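Local coordinates for uncharacterized peroxidase-related protein (Silicibacter sp., PDB 2PFX), which is of unknown function but, as a peroxidase-related member of the AhpD-like clan, probably acts as an oxidoreductase, at residues K6-A10 and N39-A43; D12-A16 and K42-F46; G64-L68 and R156-I161; D128-K132 and D144-L148. All blocks are in the same frame, centred on the assembly; numbering follows the deposited sequence. Where two conformers were deposited one is given.

Contact 1 of 4, residues K6-A10 and N39-A43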
loop_
_atom_site.group_PDB
_atom_site.type_symbol
_atom_site.label_atom_id
_atom_site.label_comp_id
_atom_site.label_asym_id
_atom_site.label_seq_id
_atom_site.Cartn_x
_atom_site.Cartn_y
_atom_site.Cartn_z
ATOM N N LYS A 6 13.459 20.479 -19.842
ATOM C CA LYS A 6 12.972 20.603 -21.204
ATOM C C LYS A 6 11.442 20.753 -21.172
ATOM O O LYS A 6 10.756 20.136 -20.362
ATOM C CB LYS A 6 13.400 19.414 -22.050
ATOM C CG LYS A 6 13.995 19.754 -23.404
ATOM C CD LYS A 6 13.188 19.153 -24.545
ATOM C CE LYS A 6 13.319 17.646 -24.646
ATOM N NZ LYS A 6 13.921 17.144 -25.918
ATOM N N GLU A 7 10.983 21.590 -22.088
ATOM C CA GLU A 7 9.610 21.809 -22.456
ATOM C C GLU A 7 9.399 21.463 -23.922
ATOM O O GLU A 7 10.309 21.549 -24.741
ATOM C CB GLU A 7 9.194 23.248 -22.173
ATOM C CG GLU A 7 9.317 23.647 -20.730
ATOM C CD GLU A 7 8.790 25.019 -20.383
ATOM O OE1 GLU A 7 7.726 25.441 -20.894
ATOM O OE2 GLU A 7 9.453 25.713 -19.572
ATOM N N PRO A 8 8.189 21.044 -24.267
ATOM C CA PRO A 8 7.140 20.819 -23.267
ATOM C C PRO A 8 7.261 19.504 -22.497
ATOM O O PRO A 8 6.671 19.444 -21.408
ATOM C CB PRO A 8 5.882 20.797 -24.127
ATOM C CG PRO A 8 6.321 20.374 -25.480
ATOM C CD PRO A 8 7.753 20.826 -25.651
ATOM N N THR A 9 7.985 18.504 -22.981
ATOM C CA THR A 9 8.280 17.278 -22.245
ATOM C C THR A 9 9.784 16.995 -22.303
ATOM O O THR A 9 10.509 17.736 -22.965
ATOM C CB THR A 9 7.544 16.040 -22.775
ATOM O OG1 THR A 9 8.102 15.630 -24.026
ATOM C CG2 THR A 9 6.080 16.366 -23.078
ATOM N N ALA A 10 10.208 15.936 -21.641
ATOM C CA ALA A 10 11.597 15.501 -21.742
ATOM C C ALA A 10 11.838 14.624 -22.972
ATOM O O ALA A 10 12.962 14.144 -23.189
ATOM C CB ALA A 10 12.023 14.738 -20.488
ATOM N N ASN A 39 1.282 23.789 -22.684
ATOM C CA ASN A 39 2.304 22.849 -23.143
ATOM C C ASN A 39 1.805 21.466 -23.456
ATOM O O ASN A 39 2.387 20.764 -24.281
ATOM C CB ASN A 39 3.413 22.757 -22.066
ATOM C CG ASN A 39 4.423 23.890 -22.196
ATOM O OD1 ASN A 39 4.473 24.590 -23.209
ATOM N ND2 ASN A 39 5.262 24.083 -21.180
ATOM N N VAL A 40 0.714 20.993 -22.835
ATOM C CA VAL A 40 0.160 19.719 -23.255
ATOM C C VAL A 40 -0.220 19.735 -24.727
ATOM O O VAL A 40 -0.095 18.749 -25.446
ATOM C CB VAL A 40 -1.060 19.341 -22.391
ATOM C CG1 VAL A 40 -2.190 20.334 -22.571
ATOM C CG2 VAL A 40 -1.521 17.930 -22.733
ATOM N N LEU A 41 -0.698 20.896 -25.199
ATOM C CA LEU A 41 -1.053 20.946 -26.611
ATOM C C LEU A 41 0.190 20.906 -27.498
ATOM O O LEU A 41 0.162 20.246 -28.531
ATOM C CB LEU A 41 -1.880 22.188 -26.919
ATOM C CG LEU A 41 -3.200 22.294 -26.165
ATOM C CD1 LEU A 41 -3.837 23.635 -26.495
ATOM C CD2 LEU A 41 -4.090 21.099 -26.478
ATOM N N LYS A 42 1.245 21.587 -27.082
ATOM C CA LYS A 42 2.494 21.507 -27.860
ATOM C C LYS A 42 3.003 20.083 -27.887
ATOM O O LYS A 42 3.643 19.656 -28.855
ATOM C CB LYS A 42 3.535 22.463 -27.293
ATOM C CG LYS A 42 3.077 23.914 -27.208
ATOM C CD LYS A 42 4.145 24.828 -26.614
ATOM C CE LYS A 42 3.901 26.271 -27.038
ATOM N NZ LYS A 42 4.565 27.215 -26.100
ATOM N N ALA A 43 2.705 19.332 -26.834
ATOM C CA ALA A 43 3.175 17.958 -26.745
ATOM C C ALA A 43 2.522 17.083 -27.805
ATOM O O ALA A 43 3.191 16.240 -28.405
ATOM C CB ALA A 43 2.954 17.397 -25.332
#
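A proline with little freedom of its own can still seat an irregular N-terminal segment on a helix, and P8 illustrates how. Preceded by a cis peptide bond, it turns its ring onto the first turn of helix 39-44: P8 CB lies 3.5 Å from N39 O, and P8 CG rests 3.9 Å from K42 CB and 4.5 Å from A43 CB. N39, whose CA is the nearest to P8 CA (5.2 Å), contributes both packing and polarity. Its CB is 3.8 Å from P8 CB, while its amide reaches past the proline, N39 ND2 donating a 2.8 Å hydrogen bond to E7 OE1. The same nitrogen also binds the carbonyl of M181, whose backbone is hydrogen-bonded to P8. A43 ends the patch, its CB 4.0 Å from T9 CG2. The CA-to-CB bond of L41 is directed away from the loop, and its side chain touches helices 21-34 and 48-63, where V40 packs on F54; A43 also touches W159 of a second subunit.

Contact 2 of 4, residues D12-A16 and K42-F46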
loop_
_atom_site.group_PDB
_atom_site.type_symbol
_atom_site.label_atom_id
_atom_site.label_comp_id
_atom_site.label_asym_id
_atom_site.label_seq_id
_atom_site.Cartn_x
_atom_site.Cartn_y
_atom_site.Cartn_z
ATOM N N ASP A 12 12.261 13.869 -27.028
ATOM C CA ASP A 12 12.580 14.595 -28.262
ATOM C C ASP A 12 11.489 14.250 -29.258
ATOM O O ASP A 12 11.521 13.245 -29.963
ATOM C CB ASP A 12 13.977 14.205 -28.708
ATOM C CG ASP A 12 14.333 14.688 -30.104
ATOM O OD1 ASP A 12 13.982 15.820 -30.483
ATOM O OD2 ASP A 12 14.977 13.910 -30.846
ATOM N N LEU A 13 10.450 15.080 -29.272
ATOM C CA LEU A 13 9.318 14.854 -30.149
ATOM C C LEU A 13 8.989 16.189 -30.833
ATOM O O LEU A 13 7.991 16.793 -30.419
ATOM C CB LEU A 13 8.110 14.255 -29.431
ATOM C CG LEU A 13 7.855 12.762 -29.649
ATOM C CD1 LEU A 13 6.700 12.263 -28.805
ATOM C CD2 LEU A 13 7.566 12.437 -31.114
ATOM N N PRO A 14 9.799 16.589 -31.804
ATOM C CA PRO A 14 9.609 17.876 -32.490
ATOM C C PRO A 14 8.229 18.032 -33.145
ATOM O O PRO A 14 7.688 17.009 -33.565
ATOM C CB PRO A 14 10.685 17.868 -33.583
ATOM C CG PRO A 14 11.078 16.437 -33.749
ATOM C CD PRO A 14 10.978 15.882 -32.356
HETATM N N MSE A 15 7.734 19.265 -33.210
HETATM C CA MSE A 15 6.418 19.705 -33.612
HETATM C C MSE A 15 6.089 19.784 -35.098
HETATM O O MSE A 15 4.961 19.410 -35.486
HETATM C CB MSE A 15 6.159 21.136 -33.066
HETATM C CG MSE A 15 4.842 21.169 -32.316
HETATM SE SE MSE A 15 4.580 22.729 -31.217
HETATM C CE MSE A 15 5.871 22.170 -29.896
ATOM N N ALA A 16 6.938 20.270 -35.968
ATOM C CA ALA A 16 8.271 20.811 -35.828
ATOM C C ALA A 16 8.288 22.241 -36.376
ATOM O O ALA A 16 7.214 22.858 -36.328
ATOM C CB ALA A 16 9.265 19.866 -36.490
ATOM N N LYS A 42 1.245 21.587 -27.082
ATOM C CA LYS A 42 2.494 21.507 -27.860
ATOM C C LYS A 42 3.003 20.083 -27.887
ATOM O O LYS A 42 3.643 19.656 -28.855
ATOM C CB LYS A 42 3.535 22.463 -27.293
ATOM C CG LYS A 42 3.077 23.914 -27.208
ATOM C CD LYS A 42 4.145 24.828 -26.614
ATOM C CE LYS A 42 3.901 26.271 -27.038
ATOM N NZ LYS A 42 4.565 27.215 -26.100
ATOM N N ALA A 43 2.705 19.332 -26.834
ATOM C CA ALA A 43 3.175 17.958 -26.745
ATOM C C ALA A 43 2.522 17.083 -27.805
ATOM O O ALA A 43 3.191 16.240 -28.405
ATOM C CB ALA A 43 2.954 17.397 -25.332
ATOM N N TYR A 44 1.224 17.295 -28.022
ATOM C CA TYR A 44 0.492 16.503 -28.998
ATOM C C TYR A 44 0.623 17.037 -30.413
ATOM O O TYR A 44 0.287 16.325 -31.370
ATOM C CB TYR A 44 -1.004 16.437 -28.642
ATOM C CG TYR A 44 -1.269 15.430 -27.542
ATOM C CD1 TYR A 44 -1.199 15.820 -26.215
ATOM C CD2 TYR A 44 -1.568 14.109 -27.829
ATOM C CE1 TYR A 44 -1.432 14.899 -25.210
ATOM C CE2 TYR A 44 -1.810 13.185 -26.835
ATOM C CZ TYR A 44 -1.740 13.595 -25.529
ATOM O OH TYR A 44 -1.976 12.692 -24.523
ATOM N N ALA A 45 1.101 18.273 -30.505
ATOM C CA ALA A 45 1.145 18.973 -31.786
ATOM C C ALA A 45 2.121 18.427 -32.811
ATOM O O ALA A 45 2.130 18.900 -33.959
ATOM C CB ALA A 45 1.413 20.455 -31.523
ATOM N N PHE A 46 2.944 17.439 -32.502
ATOM C CA PHE A 46 3.761 16.836 -33.551
ATOM C C PHE A 46 2.928 16.074 -34.568
ATOM O O PHE A 46 3.379 15.756 -35.673
ATOM C CB PHE A 46 4.826 15.900 -32.953
ATOM C CG PHE A 46 4.285 14.608 -32.373
ATOM C CD1 PHE A 46 3.817 14.609 -31.066
ATOM C CD2 PHE A 46 4.257 13.434 -33.101
ATOM C CE1 PHE A 46 3.320 13.449 -30.513
ATOM C CE2 PHE A 46 3.744 12.269 -32.553
ATOM C CZ PHE A 46 3.270 12.287 -31.253
#
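In this all-helical, AhpD-like protein the N-terminal arm runs without regular structure across the end of helix 39-44, and the fit is best read from the side-chain conformations. F46 takes the p rotamer (chi1 71°), which presents a face of its ring to L13. L13 answers with a chi1 of -104°, between the usual wells, and a t chi2; L13 CD2 then stands 4.0 Å from the centroid of the F46 ring, only 9° off its normal, a CH-pi contact. M15, a poorly ordered selenomethionine, has as modelled an off-well chi1 (-128°), and its contacts carry that uncertainty. Its CB starts out sideways, but the chain bends back so that M15 CG lies 3.6 Å from A45 CB and M15 CE 3.5 Å from K42 CB. K42 offers just the base of its side chain, because its m, t, t, t conformation carries the ammonium away. W159 of a second subunit adds to this cluster, meeting the F46 ring edge-to-face and packing on L13. Backbone atoms approach closely too: M15 O receives a CA-H...O contact from F46 CA at 3.4 Å, with an angle of 169° at the hydrogen.

Contact 3 of 4, residues G64-L68 and R156-I161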
loop_
_atom_site.group_PDB
_atom_site.type_symbol
_atom_site.label_atom_id
_atom_site.label_comp_id
_atom_site.label_asym_id
_atom_site.label_seq_id
_atom_site.Cartn_x
_atom_site.Cartn_y
_atom_site.Cartn_z
ATOM N N GLY A 64 -18.021 20.662 -22.523
ATOM C CA GLY A 64 -19.298 20.331 -23.119
ATOM C C GLY A 64 -20.423 20.244 -22.111
ATOM O O GLY A 64 -20.237 20.413 -20.902
ATOM N N GLU A 65 -21.630 19.994 -22.613
ATOM C CA GLU A 65 -22.791 19.993 -21.733
ATOM C C GLU A 65 -22.595 18.933 -20.653
ATOM O O GLU A 65 -22.216 17.785 -20.880
ATOM C CB GLU A 65 -24.069 19.727 -22.520
ATOM C CG GLU A 65 -25.371 19.529 -21.801
ATOM C CD GLU A 65 -25.693 18.189 -21.168
ATOM O OE1 GLU A 65 -25.445 17.163 -21.819
ATOM O OE2 GLU A 65 -26.015 18.184 -19.960
ATOM N N SER A 66 -23.036 19.335 -19.462
ATOM C CA SER A 66 -23.070 18.507 -18.296
ATOM C C SER A 66 -23.790 19.250 -17.184
ATOM O O SER A 66 -23.769 20.483 -17.162
ATOM C CB SER A 66 -21.647 18.262 -17.823
ATOM O OG SER A 66 -21.486 17.093 -17.049
ATOM N N GLN A 67 -24.407 18.539 -16.255
ATOM C CA GLN A 67 -24.990 19.295 -15.131
ATOM C C GLN A 67 -23.989 19.456 -14.001
ATOM O O GLN A 67 -24.191 20.068 -12.960
ATOM C CB GLN A 67 -26.336 18.701 -14.703
ATOM C CG GLN A 67 -27.458 18.997 -15.701
ATOM C CD GLN A 67 -28.251 20.269 -15.468
ATOM O OE1 GLN A 67 -28.349 20.748 -14.339
ATOM N NE2 GLN A 67 -28.799 20.816 -16.546
ATOM N N LEU A 68 -22.783 18.969 -14.222
ATOM C CA LEU A 68 -21.593 19.278 -13.451
ATOM C C LEU A 68 -21.094 20.640 -13.912
ATOM O O LEU A 68 -20.912 20.842 -15.112
ATOM C CB LEU A 68 -20.476 18.275 -13.666
ATOM C CG LEU A 68 -20.718 16.803 -13.374
ATOM C CD1 LEU A 68 -19.417 16.014 -13.508
ATOM C CD2 LEU A 68 -21.298 16.623 -11.986
ATOM N N ARG A 156 -26.650 10.155 -15.582
ATOM C CA ARG A 156 -25.823 10.847 -16.567
ATOM C C ARG A 156 -24.710 11.581 -15.841
ATOM O O ARG A 156 -23.581 11.644 -16.293
ATOM C CB ARG A 156 -26.703 11.775 -17.392
ATOM C CG ARG A 156 -25.974 12.747 -18.276
ATOM C CD ARG A 156 -25.019 12.185 -19.340
ATOM N NE ARG A 156 -24.039 13.286 -19.506
ATOM C CZ ARG A 156 -24.182 14.353 -20.275
ATOM N NH1 ARG A 156 -25.236 14.537 -21.053
ATOM N NH2 ARG A 156 -23.237 15.283 -20.313
ATOM N N ASP A 157 -25.018 12.159 -14.688
ATOM C CA ASP A 157 -24.023 12.883 -13.926
ATOM C C ASP A 157 -22.903 11.942 -13.464
ATOM O O ASP A 157 -21.729 12.303 -13.493
ATOM C CB ASP A 157 -24.656 13.521 -12.693
ATOM C CG ASP A 157 -25.650 14.604 -13.014
ATOM O OD1 ASP A 157 -25.669 15.081 -14.167
ATOM O OD2 ASP A 157 -26.414 14.969 -12.096
ATOM N N ILE A 158 -23.285 10.768 -12.990
ATOM C CA ILE A 158 -22.311 9.773 -12.529
ATOM C C ILE A 158 -21.395 9.384 -13.678
ATOM O O ILE A 158 -20.171 9.285 -13.550
ATOM C CB ILE A 158 -23.037 8.553 -11.933
ATOM C CG1 ILE A 158 -23.967 8.930 -10.783
ATOM C CG2 ILE A 158 -22.024 7.510 -11.500
ATOM C CD1 ILE A 158 -24.606 7.756 -10.067
ATOM N N TRP A 159 -21.976 9.184 -14.858
ATOM C CA TRP A 159 -21.182 8.900 -16.051
ATOM C C TRP A 159 -20.148 9.995 -16.326
ATOM O O TRP A 159 -18.975 9.763 -16.639
ATOM C CB TRP A 159 -22.081 8.766 -17.277
ATOM C CG TRP A 159 -21.323 8.538 -18.546
ATOM C CD1 TRP A 159 -20.971 9.444 -19.496
ATOM C CD2 TRP A 159 -20.805 7.266 -18.998
ATOM N NE1 TRP A 159 -20.274 8.831 -20.517
ATOM C CE2 TRP A 159 -20.165 7.491 -20.223
ATOM C CE3 TRP A 159 -20.836 5.975 -18.474
ATOM C CZ2 TRP A 159 -19.552 6.466 -20.939
ATOM C CZ3 TRP A 159 -20.235 4.942 -19.173
ATOM C CH2 TRP A 159 -19.603 5.210 -20.399
ATOM N N ASP A 160 -20.599 11.248 -16.225
ATOM C CA ASP A 160 -19.688 12.374 -16.372
ATOM C C ASP A 160 -18.619 12.395 -15.299
ATOM O O ASP A 160 -17.461 12.698 -15.581
ATOM C CB ASP A 160 -20.490 13.672 -16.340
ATOM C CG ASP A 160 -21.336 13.929 -17.569
ATOM O OD1 ASP A 160 -21.250 13.077 -18.487
ATOM O OD2 ASP A 160 -22.082 14.949 -17.616
ATOM N N ILE A 161 -18.969 12.102 -14.042
ATOM C CA ILE A 161 -17.929 12.115 -13.013
ATOM C C ILE A 161 -16.880 11.056 -13.295
ATOM O O ILE A 161 -15.657 11.235 -13.184
ATOM C CB ILE A 161 -18.551 11.933 -11.615
ATOM C CG1 ILE A 161 -19.398 13.125 -11.143
ATOM C CG2 ILE A 161 -17.469 11.655 -10.586
ATOM C CD1 ILE A 161 -20.397 12.730 -10.076
HETATM O O HOH W 1 -24.579 15.606 -16.645
#
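The striking feature here is one arginine, R156, shared by an acid of its own helix and one on a loop distant in sequence. R156 NH1 donates to E65 OE1 at 2.7 Å in a salt bridge, and R156 NH2 adds weak bonds to E65 O at 2.8 Å and E65 OE1 at 3.3 Å. One turn further along the helix, R156 NE binds D160 OD1 at 3.0 Å, which probably helps to orient the guanidinium toward the loop. R156 NH2 also lies 3.0 Å from D160 OD2, although that oxygen is modelled too close to S66 OG and is less certain. A water bridges the polar gap, accepting from Q67 N at 3.0 Å and donating to D157 OD1 at 2.8 Å and, with the same caution, to D160 OD2 at 2.8 Å. Beyond the charges, L68 CD1 packs 3.8 Å from D160 CB and 3.7 Å from I161 CG1. E65, R156 and D160 form a salt-bridge network which, with the water and L68, joins the link between helices 48-63 and 70-84, within the carboxymuconolactone decarboxylase family region, to the long C-terminal helix of an all-helical, AhpD-like fold.

Contact 4 of 4, residues D128-K132 and D144-L148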
loop_
_atom_site.group_PDB
_atom_site.type_symbol
_atom_site.label_atom_id
_atom_site.label_comp_id
_atom_site.label_asym_id
_atom_site.label_seq_id
_atom_site.Cartn_x
_atom_site.Cartn_y
_atom_site.Cartn_z
ATOM N N ASP A 128 -15.056 12.348 -3.280
ATOM C CA ASP A 128 -14.758 11.073 -2.650
ATOM C C ASP A 128 -14.848 9.911 -3.643
ATOM O O ASP A 128 -14.053 8.964 -3.610
ATOM C CB ASP A 128 -15.746 10.833 -1.516
ATOM C CG ASP A 128 -15.538 11.638 -0.256
ATOM O OD1 ASP A 128 -14.472 12.266 -0.085
ATOM O OD2 ASP A 128 -16.489 11.616 0.562
ATOM N N PHE A 129 -15.845 9.969 -4.523
ATOM C CA PHE A 129 -16.019 8.974 -5.579
ATOM C C PHE A 129 -14.846 9.002 -6.570
ATOM O O PHE A 129 -14.290 7.978 -6.956
ATOM C CB PHE A 129 -17.358 9.239 -6.277
ATOM C CG PHE A 129 -17.837 8.138 -7.222
ATOM C CD1 PHE A 129 -18.605 7.077 -6.761
ATOM C CD2 PHE A 129 -17.535 8.164 -8.574
ATOM C CE1 PHE A 129 -19.049 6.100 -7.630
ATOM C CE2 PHE A 129 -17.951 7.183 -9.445
ATOM C CZ PHE A 129 -18.691 6.126 -8.956
ATOM N N ALA A 130 -14.471 10.200 -6.984
ATOM C CA ALA A 130 -13.325 10.359 -7.882
ATOM C C ALA A 130 -12.079 9.781 -7.230
ATOM O O ALA A 130 -11.308 9.082 -7.897
ATOM C CB ALA A 130 -13.139 11.817 -8.259
ATOM N N ALA A 131 -11.899 10.060 -5.952
ATOM C CA ALA A 131 -10.770 9.560 -5.161
ATOM C C ALA A 131 -10.759 8.048 -5.103
ATOM O O ALA A 131 -9.729 7.394 -5.311
ATOM C CB ALA A 131 -10.770 10.121 -3.738
ATOM N N LYS A 132 -11.921 7.473 -4.826
ATOM C CA LYS A 132 -12.013 6.024 -4.787
ATOM C C LYS A 132 -11.785 5.381 -6.150
ATOM O O LYS A 132 -11.207 4.288 -6.301
ATOM C CB LYS A 132 -13.371 5.617 -4.212
ATOM C CG LYS A 132 -13.448 4.086 -4.069
ATOM C CD LYS A 132 -14.753 3.642 -3.423
ATOM C CE LYS A 132 -14.707 2.133 -3.191
ATOM N NZ LYS A 132 -15.711 1.769 -2.160
ATOM N N ASP A 144 -21.846 2.790 -3.696
ATOM C CA ASP A 144 -21.102 4.016 -3.965
ATOM C C ASP A 144 -21.820 4.915 -4.959
ATOM O O ASP A 144 -21.880 6.136 -4.861
ATOM C CB ASP A 144 -19.718 3.676 -4.513
ATOM C CG ASP A 144 -18.868 2.931 -3.502
ATOM O OD1 ASP A 144 -18.779 3.399 -2.355
ATOM O OD2 ASP A 144 -18.293 1.875 -3.793
ATOM N N ARG A 145 -22.405 4.313 -5.992
ATOM C CA ARG A 145 -23.193 5.085 -6.946
ATOM C C ARG A 145 -24.455 5.637 -6.279
ATOM O O ARG A 145 -24.917 6.729 -6.608
ATOM C CB ARG A 145 -23.515 4.225 -8.166
ATOM C CG ARG A 145 -22.261 3.930 -8.991
ATOM C CD ARG A 145 -22.593 3.316 -10.336
ATOM N NE ARG A 145 -23.203 1.996 -10.233
ATOM C CZ ARG A 145 -22.526 0.865 -10.136
ATOM N NH1 ARG A 145 -21.203 0.815 -10.128
ATOM N NH2 ARG A 145 -23.185 -0.279 -10.035
ATOM N N GLU A 146 -25.016 4.904 -5.325
ATOM C CA GLU A 146 -26.240 5.408 -4.688
ATOM C C GLU A 146 -25.932 6.591 -3.794
ATOM O O GLU A 146 -26.776 7.484 -3.593
ATOM C CB GLU A 146 -26.930 4.295 -3.897
ATOM C CG GLU A 146 -28.341 4.686 -3.428
ATOM C CD GLU A 146 -29.277 5.036 -4.561
ATOM O OE1 GLU A 146 -29.284 4.351 -5.621
ATOM O OE2 GLU A 146 -30.027 6.030 -4.397
ATOM N N VAL A 147 -24.720 6.617 -3.248
ATOM C CA VAL A 147 -24.346 7.788 -2.441
ATOM C C VAL A 147 -24.434 9.044 -3.294
ATOM O O VAL A 147 -24.934 10.097 -2.901
ATOM C CB VAL A 147 -22.950 7.675 -1.823
ATOM C CG1 VAL A 147 -22.495 9.003 -1.252
ATOM C CG2 VAL A 147 -22.965 6.592 -0.742
ATOM N N LEU A 148 -23.937 8.955 -4.521
ATOM C CA LEU A 148 -24.024 10.089 -5.437
ATOM C C LEU A 148 -25.464 10.483 -5.730
ATOM O O LEU A 148 -25.810 11.666 -5.762
ATOM C CB LEU A 148 -23.303 9.770 -6.754
ATOM C CG LEU A 148 -21.817 9.449 -6.578
ATOM C CD1 LEU A 148 -21.241 9.040 -7.930
ATOM C CD2 LEU A 148 -21.068 10.615 -5.969
#
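F129 lays one face of its ring over L148: L148 CD1 sits 3.5 Å from the ring centroid and 14° off the normal, a well-centred CH-pi contact that also brings F129 CD1 within 3.5 Å of L148 CD1. The t rotamer of F129 sends the ring across to the neighbouring helix, where F129 CE1 also meets D144 CB at 4.0 Å and R145 CG at 4.1 Å. Helices 121-136 and 142-150 follow one another in the chain and run back along each other, the definition of an antiparallel helical hairpin; the axes of the two short segments make an angle of 156° and approach to 11.0 Å, a wide spacing that the large ring helps to fill. One turn on from F129, K132 extends in an all-t conformation to a salt bridge, with K132 NZ 3.1 Å from D144 OD2 and more weakly bonded to D144 OD1 at 3.5 Å. The stronger polar partner of D144 is the backbone nitrogen of E141, between the two helices, which also donates to OD2. The guanidinium of R145 bonds instead with E142 and with the carbonyl of A177 of a second subunit, while L148 continues inward onto I158 of helix 155-178.

How the contacts relate
From the N terminus, the chain passes through 6-10 and then 12-16, and helix 39-44 comes back to meet both; contacts 1 and 2 share K42 and A43. Their two loops are staggered: contact 2 opens after contact 1 and closes just beyond it. Contact 3 opens later and spans the longest interval, joining the link after helix 48-63 to helix 155-178; the short hairpin of contact 4 lies within that interval. Contacts 3 and 4 touch through I158 and I161 and lie across the chain's centre from contacts 1 and 2; their centres are about 32 Å and 37 Å from that of contact 2. Between subunits the ends meet: W159 of a second copy packs against contacts 1 and 2.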